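Local structure of putative oxidoreductase (Jannaschia sp., 3C24) at residues A[46-51]-A[56-61]; A[14-19]-A[26-31]; A[86-91]-A[116-121]. The protein is a putative oxidoreductase that probably binds a dinucleotide cofactor such as NAD(P) through its Rossmann-type domain. All coordinates share one frame; numbering follows the deposited sequence.

Contact 1. Residues A[46-51]-A[56-61]; sequences EGRDRL and IPLTDG
Arg48 leaves its helix with CG anti to the carbonyl carbon (chi1 -61°), runs on extended and then bends at chi3 (66°), which swings its guanidinium over Leu58 and end-on to Asp60. The contact belongs to the Rossmann-type domain, where the loop after helix 45-53 folds back along that helix on its way to strand 70-73. NH1 and NH2 of Arg48 reach the two carboxylate oxygens of Asp60 in a bidentate salt bridge: NH1 lies 3.0 Å from OD1 and NH2 2.9 Å from OD2, each oxygen met on its syn side. The two planes are 33° apart, so the grip is twisted rather than coplanar. CG of Leu58 sits over the centre of one guanidinium face, 3.9 Å above the plane, so the leucine covers that face while the guanidinium edge meets the carboxylate. Arg48 NH1 also donates to the backbone O of Glu42, which further fixes the rotation of the group. Beside the salt bridge, Leu51 is buried against Ile56 and Leu58: its CB meets Leu58 CD2 at 3.7 Å, and its CD2 packs on Ile56 CD1. Leu51 touches Ala40 and Ile56 touches Leu38, both of strand 37-41, carrying the contact into the core. Where the chain returns, Ile56 N donates to Leu51 O at 3.0 Å.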
ATOM      1  N   GLU A  46       5.458 -36.125   1.405  1.00 19.45           N
ATOM      2  CA  GLU A  46       5.521 -35.124   0.333  1.00 18.76           C
ATOM      3  C   GLU A  46       6.669 -34.141   0.591  1.00 20.39           C
ATOM      4  O   GLU A  46       7.320 -33.694  -0.339  1.00 19.38           O
ATOM      5  CB  GLU A  46       4.187 -34.395   0.133  1.00 22.56           C
ATOM      6  CG  GLU A  46       3.734 -33.544   1.302  1.00 25.95           C
ATOM      7  CD  GLU A  46       4.124 -32.081   1.125  1.00 40.08           C
ATOM      8  OE1 GLU A  46       4.302 -31.661  -0.043  1.00 53.36           O
ATOM      9  OE2 GLU A  46       4.247 -31.362   2.144  1.00 54.58           O
ATOM     10  N   GLY A  47       6.897 -33.834   1.868  1.00 19.10           N
ATOM     11  CA  GLY A  47       7.980 -32.937   2.290  1.00 17.41           C
ATOM     12  C   GLY A  47       9.348 -33.558   2.019  1.00 17.39           C
ATOM     13  O   GLY A  47      10.301 -32.883   1.561  1.00 18.94           O
ATOM     14  N   ARG A  48       9.463 -34.860   2.291  1.00 15.64           N
ATOM     15  CA  ARG A  48      10.717 -35.587   2.040  1.00 15.49           C
ATOM     16  C   ARG A  48      11.006 -35.597   0.541  1.00 20.81           C
ATOM     17  O   ARG A  48      12.137 -35.437   0.102  1.00 20.55           O
ATOM     18  CB  ARG A  48      10.688 -36.990   2.620  1.00 17.05           C
ATOM     19  CG  ARG A  48      10.510 -37.000   4.168  1.00 17.24           C
ATOM     20  CD  ARG A  48      10.371 -38.370   4.760  1.00 17.77           C
ATOM     21  NE  ARG A  48      11.552 -39.223   4.658  1.00 22.12           N
ATOM     22  CZ  ARG A  48      12.514 -39.256   5.570  1.00 24.04           C
ATOM     23  NH1 ARG A  48      12.470 -38.441   6.597  1.00 26.03           N
ATOM     24  NH2 ARG A  48      13.536 -40.084   5.430  1.00 26.50           N
ATOM     25  N   ASP A  49       9.964 -35.763  -0.259  1.00 19.83           N
ATOM     26  CA  ASP A  49      10.160 -35.791  -1.702  1.00 21.16           C
ATOM     27  C   ASP A  49      10.619 -34.451  -2.207  1.00 21.27           C
ATOM     28  O   ASP A  49      11.407 -34.335  -3.147  1.00 22.93           O
ATOM     29  CB  ASP A  49       8.866 -36.132  -2.418  1.00 21.12           C
ATOM     30  CG  ASP A  49       8.431 -37.580  -2.210  1.00 27.79           C
ATOM     31  OD1 ASP A  49       9.180 -38.401  -1.648  1.00 24.35           O
ATOM     32  OD2 ASP A  49       7.298 -37.885  -2.623  1.00 35.43           O
ATOM     33  N   ARG A  50      10.105 -33.426  -1.587  1.00 18.54           N
ATOM     34  CA  ARG A  50      10.422 -32.057  -2.000  1.00 19.92           C
ATOM     35  C   ARG A  50      11.912 -31.795  -1.756  1.00 21.73           C
ATOM     36  O   ARG A  50      12.610 -31.292  -2.629  1.00 23.34           O
ATOM     37  CB  ARG A  50       9.531 -31.019  -1.272  1.00 20.51           C
ATOM     38  CG  ARG A  50       9.823 -29.559  -1.649  1.00 22.74           C
ATOM     39  CD  ARG A  50       8.872 -28.538  -0.998  1.00 34.32           C
ATOM     40  NE  ARG A  50       7.535 -28.611  -1.578  1.00 40.65           N
ATOM     41  CZ  ARG A  50       6.449 -29.100  -0.979  1.00 44.19           C
ATOM     42  NH1 ARG A  50       6.481 -29.531   0.282  1.00 34.52           N
ATOM     43  NH2 ARG A  50       5.302 -29.121  -1.655  1.00 46.73           N
ATOM     44  N   LEU A  51      12.380 -32.179  -0.577  1.00 17.54           N
ATOM     45  CA  LEU A  51      13.770 -31.965  -0.200  1.00 17.98           C
ATOM     46  C   LEU A  51      14.654 -32.776  -1.136  1.00 21.44           C
ATOM     47  O   LEU A  51      15.675 -32.310  -1.645  1.00 22.55           O
ATOM     48  CB  LEU A  51      14.013 -32.376   1.256  1.00 17.13           C
ATOM     49  CG  LEU A  51      13.355 -31.433   2.248  1.00 21.76           C
ATOM     50  CD1 LEU A  51      13.447 -31.951   3.673  1.00 23.89           C
ATOM     51  CD2 LEU A  51      14.004 -30.042   2.124  1.00 23.68           C
ATOM     52  N   ILE A  56      18.590 -32.002  -1.160  1.00 19.70           N
ATOM     53  CA  ILE A  56      18.843 -31.845   0.278  1.00 19.38           C
ATOM     54  C   ILE A  56      18.677 -33.172   1.028  1.00 19.91           C
ATOM     55  O   ILE A  56      17.622 -33.819   0.941  1.00 22.07           O
ATOM     56  CB  ILE A  56      17.943 -30.757   0.885  1.00 17.90           C
ATOM     57  CG1 ILE A  56      18.192 -29.394   0.195  1.00 21.04           C
ATOM     58  CG2 ILE A  56      18.211 -30.670   2.374  1.00 19.09           C
ATOM     59  CD1 ILE A  56      17.139 -28.318   0.452  1.00 21.53           C
ATOM     60  N   PRO A  57      19.698 -33.572   1.802  1.00 19.65           N
ATOM     61  CA  PRO A  57      19.573 -34.857   2.475  1.00 21.59           C
ATOM     62  C   PRO A  57      18.559 -34.834   3.590  1.00 21.27           C
ATOM     63  O   PRO A  57      18.355 -33.807   4.231  1.00 22.82           O
ATOM     64  CB  PRO A  57      20.968 -35.109   3.058  1.00 24.59           C
ATOM     65  CG  PRO A  57      21.763 -33.942   2.822  1.00 23.17           C
ATOM     66  CD  PRO A  57      21.039 -32.977   1.944  1.00 23.14           C
ATOM     67  N   LEU A  58      17.903 -35.975   3.783  1.00 23.20           N
ATOM     68  CA  LEU A  58      16.938 -36.145   4.883  1.00 24.03           C
ATOM     69  C   LEU A  58      17.648 -36.633   6.123  1.00 28.48           C
ATOM     70  O   LEU A  58      18.539 -37.462   6.043  1.00 27.64           O
ATOM     71  CB  LEU A  58      15.813 -37.100   4.536  1.00 28.44           C
ATOM     72  CG  LEU A  58      14.592 -36.304   4.077  1.00 32.86           C
ATOM     73  CD1 LEU A  58      14.188 -35.350   5.234  1.00 34.77           C
ATOM     74  CD2 LEU A  58      14.894 -35.597   2.777  1.00 29.33           C
ATOM     75  N   THR A  59      17.292 -36.065   7.267  1.00 33.48           N
ATOM     76  CA  THR A  59      17.942 -36.456   8.518  1.00 35.18           C
ATOM     77  C   THR A  59      17.005 -37.266   9.376  1.00 35.31           C
ATOM     78  O   THR A  59      16.146 -36.706  10.045  1.00 34.15           O
ATOM     79  CB  THR A  59      18.518 -35.274   9.316  1.00 37.04           C
ATOM     80  OG1 THR A  59      19.781 -34.862   8.754  1.00 33.47           O
ATOM     81  CG2 THR A  59      18.778 -35.736  10.766  1.00 40.18           C
ATOM     82  N   ASP A  60      17.208 -38.594   9.366  1.00 33.16           N
ATOM     83  CA  ASP A  60      16.362 -39.541  10.120  1.00 33.82           C
ATOM     84  C   ASP A  60      16.859 -39.999  11.459  1.00 31.95           C
ATOM     85  O   ASP A  60      18.017 -39.874  11.808  1.00 32.30           O
ATOM     86  CB  ASP A  60      16.113 -40.776   9.315  1.00 32.56           C
ATOM     87  CG  ASP A  60      15.511 -40.442   7.985  1.00 44.62           C
ATOM     88  OD1 ASP A  60      15.038 -39.269   7.858  1.00 50.50           O
ATOM     89  OD2 ASP A  60      15.551 -41.316   7.093  1.00 43.79           O
ATOM     90  N   GLY A  61      15.924 -40.593  12.171  1.00 31.85           N
ATOM     91  CA  GLY A  61      16.177 -41.013  13.549  1.00 34.26           C
ATOM     92  C   GLY A  61      16.203 -39.778  14.427  1.00 36.38           C
ATOM     93  O   GLY A  61      15.700 -38.700  14.044  1.00 36.15           O
TER

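Contact 2. Residues A[14-19]-A[26-31]; sequences VAILGA and RITRKI
Ile16 and Thr28 meet at the middle of an apolar seam between the first strand of the Rossmann-type domain and the helix that follows it. Apolar packing makes up most of the contact. CD1 of Ile16 reaches across to the helix, 3.6 Å from Thr28 CA and 3.9 Å from Ile31 CG1; CG1 turned anti to the carbonyl carbon (chi1 -58°) and an extended chi2 carry it there. Its other branch, CG2, lies 4.4 Å from Ile27 CD1, a looser touch. Two residues earlier on the same strand face, Val14 CB packs against Ile31 CG2 at 4.2 Å. The polar element is Thr28 OG1, which lies 3.3 Å from Ala19 CB, 3.5 Å from Ile16 CD1 and 3.2 Å from Ala19 O. Its hydrogen bond goes to the backbone O of Gly24, one turn back, which satisfies a buried hydroxyl. No hydrogen bond crosses the contact; side-chain packing carries it. Strand 14-17 and helix 26-31 run nearly antiparallel, at 166° with axes 9.7 Å apart, as expected for the first half of a beta-alpha-beta crossover. The glycine-rich turn between them, beginning at Gly18, is consistent with the dinucleotide-binding loop of Rossmann folds. Strand 37-41 completes the crossover and pairs with strand 13-17, its Leu38 touching Ile16, Thr28 and Ile31; strand 70-73 lies along the other edge, and helix 160-172 covers Val14, Ile27 and Ile31.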
ATOM      1  N   VAL A  14      22.281 -26.637  12.490  1.00 16.44           N
ATOM      2  CA  VAL A  14      20.937 -26.093  12.547  1.00 17.34           C
ATOM      3  C   VAL A  14      19.970 -27.135  12.063  1.00 18.00           C
ATOM      4  O   VAL A  14      20.036 -27.545  10.889  1.00 20.16           O
ATOM      5  CB  VAL A  14      20.823 -24.852  11.658  1.00 17.52           C
ATOM      6  CG1 VAL A  14      19.412 -24.211  11.701  1.00 17.79           C
ATOM      7  CG2 VAL A  14      21.878 -23.755  12.026  1.00 16.81           C
ATOM      8  N   ALA A  15      19.102 -27.575  12.980  1.00 18.14           N
ATOM      9  CA  ALA A  15      18.033 -28.516  12.674  1.00 17.77           C
ATOM     10  C   ALA A  15      16.784 -27.714  12.389  1.00 19.08           C
ATOM     11  O   ALA A  15      16.435 -26.749  13.098  1.00 19.17           O
ATOM     12  CB  ALA A  15      17.809 -29.481  13.835  1.00 19.91           C
ATOM     13  N   ILE A  16      16.128 -28.054  11.296  1.00 16.36           N
ATOM     14  CA  ILE A  16      14.876 -27.408  10.936  1.00 17.31           C
ATOM     15  C   ILE A  16      13.763 -28.447  10.949  1.00 18.40           C
ATOM     16  O   ILE A  16      13.782 -29.402  10.195  1.00 18.38           O
ATOM     17  CB  ILE A  16      14.958 -26.760   9.556  1.00 18.43           C
ATOM     18  CG1 ILE A  16      16.097 -25.732   9.503  1.00 23.04           C
ATOM     19  CG2 ILE A  16      13.642 -26.082   9.181  1.00 16.85           C
ATOM     20  CD1 ILE A  16      16.434 -25.247   8.153  1.00 24.93           C
ATOM     21  N   LEU A  17      12.793 -28.206  11.821  1.00 18.62           N
ATOM     22  CA  LEU A  17      11.603 -29.045  11.950  1.00 19.26           C
ATOM     23  C   LEU A  17      10.578 -28.613  10.887  1.00 19.14           C
ATOM     24  O   LEU A  17      10.277 -27.398  10.720  1.00 21.52           O
ATOM     25  CB  LEU A  17      11.023 -28.952  13.378  1.00 19.98           C
ATOM     26  CG  LEU A  17      11.690 -29.753  14.510  1.00 28.06           C
ATOM     27  CD1 LEU A  17      13.170 -29.693  14.469  1.00 39.45           C
ATOM     28  CD2 LEU A  17      11.090 -29.280  15.873  1.00 29.36           C
ATOM     29  N   GLY A  18      10.018 -29.597  10.185  1.00 19.52           N
ATOM     30  CA  GLY A  18       9.063 -29.317   9.115  1.00 16.93           C
ATOM     31  C   GLY A  18       9.840 -28.767   7.915  1.00 19.20           C
ATOM     32  O   GLY A  18       9.371 -27.941   7.147  1.00 21.45           O
ATOM     33  N   ALA A  19      11.043 -29.272   7.757  1.00 17.32           N
ATOM     34  CA  ALA A  19      11.969 -28.755   6.720  1.00 19.22           C
ATOM     35  C   ALA A  19      11.484 -28.853   5.306  1.00 20.16           C
ATOM     36  O   ALA A  19      11.907 -28.072   4.473  1.00 19.58           O
ATOM     37  CB  ALA A  19      13.321 -29.422   6.833  1.00 20.45           C
ATOM     38  N   ARG A  26      12.103 -23.393   1.761  1.00 18.31           N
ATOM     39  CA  ARG A  26      12.876 -22.206   1.364  1.00 16.13           C
ATOM     40  C   ARG A  26      14.016 -21.932   2.329  1.00 17.49           C
ATOM     41  O   ARG A  26      15.135 -21.662   1.926  1.00 16.64           O
ATOM     42  CB  ARG A  26      11.979 -20.973   1.262  1.00 20.60           C
ATOM     43  CG  ARG A  26      11.039 -20.974   0.046  1.00 23.93           C
ATOM     44  CD  ARG A  26      10.014 -19.787   0.187  1.00 38.16           C
ATOM     45  N   ILE A  27      13.689 -21.963   3.611  1.00 17.30           N
ATOM     46  CA  ILE A  27      14.688 -21.698   4.658  1.00 17.92           C
ATOM     47  C   ILE A  27      15.737 -22.811   4.761  1.00 16.21           C
ATOM     48  O   ILE A  27      16.915 -22.563   5.032  1.00 17.24           O
ATOM     49  CB  ILE A  27      14.078 -21.330   6.040  1.00 16.32           C
ATOM     50  CG1 ILE A  27      13.268 -22.452   6.653  1.00 19.70           C
ATOM     51  CG2 ILE A  27      13.292 -20.035   5.967  1.00 21.58           C
ATOM     52  CD1 ILE A  27      12.525 -21.976   7.940  1.00 22.67           C
ATOM     53  N   THR A  28      15.298 -24.042   4.506  1.00 16.67           N
ATOM     54  CA  THR A  28      16.177 -25.196   4.532  1.00 16.43           C
ATOM     55  C   THR A  28      17.199 -25.080   3.407  1.00 14.95           C
ATOM     56  O   THR A  28      18.397 -25.326   3.602  1.00 16.96           O
ATOM     57  CB  THR A  28      15.381 -26.509   4.447  1.00 16.07           C
ATOM     58  OG1 THR A  28      14.496 -26.591   5.579  1.00 18.08           O
ATOM     59  CG2 THR A  28      16.279 -27.692   4.427  1.00 18.17           C
ATOM     60  N   ARG A  29      16.733 -24.658   2.222  1.00 15.50           N
ATOM     61  CA  ARG A  29      17.653 -24.451   1.088  1.00 14.90           C
ATOM     62  C   ARG A  29      18.698 -23.382   1.464  1.00 17.31           C
ATOM     63  O   ARG A  29      19.886 -23.544   1.217  1.00 16.34           O
ATOM     64  CB  ARG A  29      16.933 -24.060  -0.198  1.00 16.09           C
ATOM     65  CG  ARG A  29      17.868 -23.522  -1.285  1.00 24.81           C
ATOM     66  CD  ARG A  29      17.080 -23.225  -2.572  1.00 32.82           C
ATOM     67  NE  ARG A  29      17.159 -24.360  -3.451  1.00 33.71           N
ATOM     68  CZ  ARG A  29      16.224 -24.735  -4.316  1.00 44.56           C
ATOM     69  NH1 ARG A  29      15.083 -24.076  -4.406  1.00 42.58           N
ATOM     70  NH2 ARG A  29      16.429 -25.807  -5.069  1.00 41.81           N
ATOM     71  N   LYS A  30      18.241 -22.318   2.105  1.00 18.66           N
ATOM     72  CA  LYS A  30      19.174 -21.259   2.511  1.00 17.73           C
ATOM     73  C   LYS A  30      20.242 -21.790   3.448  1.00 15.71           C
ATOM     74  O   LYS A  30      21.438 -21.476   3.309  1.00 17.21           O
ATOM     75  CB  LYS A  30      18.447 -20.087   3.197  1.00 18.52           C
ATOM     76  CG  LYS A  30      17.511 -19.266   2.313  1.00 21.79           C
ATOM     77  CD  LYS A  30      18.254 -18.322   1.433  1.00 19.28           C
ATOM     78  CE  LYS A  30      17.309 -17.368   0.637  1.00 21.66           C
ATOM     79  NZ  LYS A  30      18.013 -16.294  -0.161  1.00 18.05           N
ATOM     80  N   ILE A  31      19.833 -22.591   4.426  1.00 15.87           N
ATOM     81  CA  ILE A  31      20.800 -23.163   5.375  1.00 13.73           C
ATOM     82  C   ILE A  31      21.712 -24.151   4.668  1.00 15.69           C
ATOM     83  O   ILE A  31      22.947 -24.130   4.858  1.00 17.29           O
ATOM     84  CB  ILE A  31      20.102 -23.837   6.590  1.00 18.14           C
ATOM     85  CG1 ILE A  31      19.403 -22.760   7.422  1.00 16.20           C
ATOM     86  CG2 ILE A  31      21.062 -24.610   7.497  1.00 15.09           C
ATOM     87  CD1 ILE A  31      20.315 -21.598   7.988  1.00 17.83           C
TER

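Contact 3. Residues A[86-91]-A[116-121]; sequences DIVPRV and ITYFIG
Val88 lays its two methyls against the hydroxyl end of Tyr118, CG2 at 3.5 Å and CG1 at 3.6 Å from OH. CG2 approaches near the ring plane and is 4.0 Å from CE1, so the valine meets the ring's hydroxyl end at its edge rather than covering a face. One face is taken from within the strand segment: Ile116 CD1 lies 3.7 Å above the ring centre, a CH-pi type of approach. Ile116 gets there with CG1 placed between its backbone N and carbonyl carbon (chi1 59°), while its CG2 meets Val91 CG2 at 3.8 Å, the two side chains crossing at about a right angle. Tyr118 OH, though pressed by the Val88 methyls, is satisfied by a hydrogen bond with the backbone O of Pro111. A phenylalanine in place of Tyr118 would probably leave the Pro111 carbonyl without this partner and open a small gap beside the Val88 methyls. No hydrogen bond crosses the contact; a further polar tie nearby comes from Arg113, whose NH1 bonds the backbone O of both Val88 and Val91. The contact thus packs residues 88-91, following on from helix 77-87, against the start of strand 117-123, which is flanked in the sheet by strand 96-99 on one side and antiparallel strand 148-156 on the other.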
ATOM      1  N   ASP A  86       7.024 -31.311  22.805  1.00 21.24           N
ATOM      2  CA  ASP A  86       7.673 -32.554  22.444  1.00 23.92           C
ATOM      3  C   ASP A  86       9.195 -32.408  22.423  1.00 23.14           C
ATOM      4  O   ASP A  86       9.923 -33.185  23.063  1.00 25.95           O
ATOM      5  CB  ASP A  86       7.225 -32.987  21.063  1.00 24.91           C
ATOM      6  CG  ASP A  86       7.931 -34.255  20.596  1.00 41.84           C
ATOM      7  OD1 ASP A  86       8.977 -34.622  21.182  1.00 53.33           O
ATOM      8  OD2 ASP A  86       7.443 -34.878  19.632  1.00 61.35           O
ATOM      9  N   ILE A  87       9.663 -31.345  21.779  1.00 21.71           N
ATOM     10  CA  ILE A  87      11.113 -31.175  21.525  1.00 20.04           C
ATOM     11  C   ILE A  87      11.886 -30.453  22.616  1.00 17.82           C
ATOM     12  O   ILE A  87      13.008 -30.838  22.945  1.00 16.21           O
ATOM     13  CB  ILE A  87      11.417 -30.504  20.118  1.00 20.51           C
ATOM     14  CG1 ILE A  87      12.890 -30.731  19.737  1.00 24.05           C
ATOM     15  CG2 ILE A  87      11.092 -28.998  20.054  1.00 23.05           C
ATOM     16  CD1 ILE A  87      13.311 -32.194  19.567  1.00 23.52           C
ATOM     17  N   VAL A  88      11.316 -29.402  23.183  1.00 17.03           N
ATOM     18  CA  VAL A  88      12.054 -28.624  24.191  1.00 17.06           C
ATOM     19  C   VAL A  88      12.672 -29.473  25.306  1.00 18.89           C
ATOM     20  O   VAL A  88      13.816 -29.236  25.689  1.00 16.47           O
ATOM     21  CB  VAL A  88      11.228 -27.404  24.735  1.00 18.82           C
ATOM     22  CG1 VAL A  88      11.829 -26.797  26.059  1.00 19.44           C
ATOM     23  CG2 VAL A  88      11.103 -26.346  23.649  1.00 18.82           C
ATOM     24  N   PRO A  89      11.926 -30.447  25.869  1.00 17.58           N
ATOM     25  CA  PRO A  89      12.555 -31.225  26.959  1.00 18.31           C
ATOM     26  C   PRO A  89      13.661 -32.176  26.523  1.00 17.69           C
ATOM     27  O   PRO A  89      14.404 -32.728  27.385  1.00 16.74           O
ATOM     28  CB  PRO A  89      11.400 -32.055  27.508  1.00 19.83           C
ATOM     29  CG  PRO A  89      10.160 -31.332  27.098  1.00 20.79           C
ATOM     30  CD  PRO A  89      10.466 -30.664  25.804  1.00 19.32           C
ATOM     31  N   ARG A  90      13.783 -32.352  25.211  1.00 14.83           N
ATOM     32  CA  ARG A  90      14.735 -33.321  24.638  1.00 14.51           C
ATOM     33  C   ARG A  90      16.090 -32.766  24.223  1.00 13.95           C
ATOM     34  O   ARG A  90      17.054 -33.498  24.057  1.00 16.55           O
ATOM     35  CB  ARG A  90      14.099 -34.048  23.420  1.00 16.07           C
ATOM     36  CG  ARG A  90      12.758 -34.722  23.681  1.00 22.23           C
ATOM     37  CD  ARG A  90      12.222 -35.407  22.376  1.00 23.17           C
ATOM     38  NE  ARG A  90      13.037 -36.573  22.038  1.00 29.44           N
ATOM     39  CZ  ARG A  90      12.893 -37.324  20.947  1.00 29.92           C
ATOM     40  NH1 ARG A  90      11.955 -37.039  20.068  1.00 32.66           N
ATOM     41  NH2 ARG A  90      13.680 -38.362  20.749  1.00 34.50           N
ATOM     42  N   VAL A  91      16.148 -31.448  24.032  1.00 16.18           N
ATOM     43  CA  VAL A  91      17.381 -30.822  23.551  1.00 14.58           C
ATOM     44  C   VAL A  91      18.429 -30.655  24.658  1.00 13.39           C
ATOM     45  O   VAL A  91      18.091 -30.658  25.831  1.00 15.19           O
ATOM     46  CB  VAL A  91      17.111 -29.488  22.840  1.00 15.32           C
ATOM     47  CG1 VAL A  91      16.177 -29.718  21.603  1.00 13.13           C
ATOM     48  CG2 VAL A  91      16.523 -28.426  23.837  1.00 16.32           C
ATOM     49  N   ILE A 116      17.634 -23.508  28.453  1.00 13.26           N
ATOM     50  CA  ILE A 116      17.715 -23.405  26.989  1.00 13.36           C
ATOM     51  C   ILE A 116      17.409 -21.936  26.584  1.00 13.31           C
ATOM     52  O   ILE A 116      16.960 -21.122  27.388  1.00 15.96           O
ATOM     53  CB  ILE A 116      16.873 -24.439  26.184  1.00 14.72           C
ATOM     54  CG1 ILE A 116      15.360 -24.360  26.503  1.00 13.97           C
ATOM     55  CG2 ILE A 116      17.405 -25.874  26.446  1.00 15.23           C
ATOM     56  CD1 ILE A 116      14.573 -23.297  25.787  1.00 19.61           C
ATOM     57  N   THR A 117      17.638 -21.631  25.315  1.00 14.27           N
ATOM     58  CA  THR A 117      17.422 -20.300  24.779  1.00 12.23           C
ATOM     59  C   THR A 117      16.223 -20.329  23.859  1.00 15.30           C
ATOM     60  O   THR A 117      16.056 -21.272  23.086  1.00 14.82           O
ATOM     61  CB  THR A 117      18.652 -19.863  23.955  1.00 15.01           C
ATOM     62  OG1 THR A 117      19.762 -19.632  24.833  1.00 16.33           O
ATOM     63  CG2 THR A 117      18.359 -18.611  23.094  1.00 16.00           C
ATOM     64  N   TYR A 118      15.390 -19.313  23.979  1.00 14.00           N
ATOM     65  CA  TYR A 118      14.293 -19.062  23.046  1.00 12.52           C
ATOM     66  C   TYR A 118      14.632 -17.780  22.334  1.00 16.27           C
ATOM     67  O   TYR A 118      14.897 -16.739  22.960  1.00 15.52           O
ATOM     68  CB  TYR A 118      12.932 -18.910  23.778  1.00 13.62           C
ATOM     69  CG  TYR A 118      12.290 -20.184  24.259  1.00 16.11           C
ATOM     70  CD1 TYR A 118      12.062 -21.223  23.420  1.00 18.06           C
ATOM     71  CD2 TYR A 118      11.744 -20.254  25.539  1.00 13.74           C
ATOM     72  CE1 TYR A 118      11.427 -22.374  23.876  1.00 18.46           C
ATOM     73  CE2 TYR A 118      11.116 -21.401  25.997  1.00 16.86           C
ATOM     74  CZ  TYR A 118      10.936 -22.438  25.174  1.00 20.56           C
ATOM     75  OH  TYR A 118      10.265 -23.552  25.660  1.00 17.94           O
ATOM     76  N   PHE A 119      14.627 -17.878  21.015  1.00 15.31           N
ATOM     77  CA  PHE A 119      14.926 -16.782  20.122  1.00 15.46           C
ATOM     78  C   PHE A 119      13.785 -16.700  19.131  1.00 14.84           C
ATOM     79  O   PHE A 119      13.396 -17.704  18.563  1.00 14.31           O
ATOM     80  CB  PHE A 119      16.251 -17.032  19.416  1.00 14.95           C
ATOM     81  CG  PHE A 119      16.743 -15.852  18.606  1.00 14.66           C
ATOM     82  CD1 PHE A 119      16.320 -15.654  17.296  1.00 15.35           C
ATOM     83  CD2 PHE A 119      17.652 -14.968  19.122  1.00 16.17           C
ATOM     84  CE1 PHE A 119      16.762 -14.559  16.572  1.00 17.15           C
ATOM     85  CE2 PHE A 119      18.081 -13.897  18.384  1.00 14.26           C
ATOM     86  CZ  PHE A 119      17.649 -13.717  17.104  1.00 16.96           C
ATOM     87  N   ILE A 120      13.312 -15.486  18.932  1.00 14.08           N
ATOM     88  CA  ILE A 120      12.190 -15.166  17.994  1.00 13.79           C
ATOM     89  C   ILE A 120      12.704 -14.297  16.866  1.00 15.26           C
ATOM     90  O   ILE A 120      13.356 -13.275  17.076  1.00 17.04           O
ATOM     91  CB  ILE A 120      10.984 -14.478  18.673  1.00 14.28           C
ATOM     92  CG1 ILE A 120      10.620 -15.139  19.994  1.00 17.38           C
ATOM     93  CG2 ILE A 120       9.829 -14.470  17.700  1.00 15.08           C
ATOM     94  CD1 ILE A 120       9.575 -14.330  20.781  1.00 19.10           C
ATOM     95  N   GLY A 121      12.363 -14.683  15.627  1.00 14.76           N
ATOM     96  CA  GLY A 121      12.639 -13.854  14.464  1.00 17.53           C
ATOM     97  C   GLY A 121      11.420 -13.733  13.579  1.00 17.81           C
ATOM     98  O   GLY A 121      10.539 -14.567  13.637  1.00 16.94           O
TER

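Overall arrangement
Contacts 2 and 3 are buried and mainly apolar, with no hydrogen bond across, each setting a helical segment, or residues following one, against a strand of the same sheet; they touch through Leu17 CD2 and Ile87 CG2, 4.2 Å apart. Contact 1 lies further from the chain's centre and mixes a buried leucine-isoleucine patch with a salt bridge at the surface, as suits a loop folded along an outer helix. It continues contact 2 outward: Leu51 CD2 and Ile56 CG2 both pack on Thr28 CG2, so helix 22-33 is shared by the two, their centres about 11 Å apart. Contacts 1 and 3 stay separate, with nearest atoms about 7 Å apart.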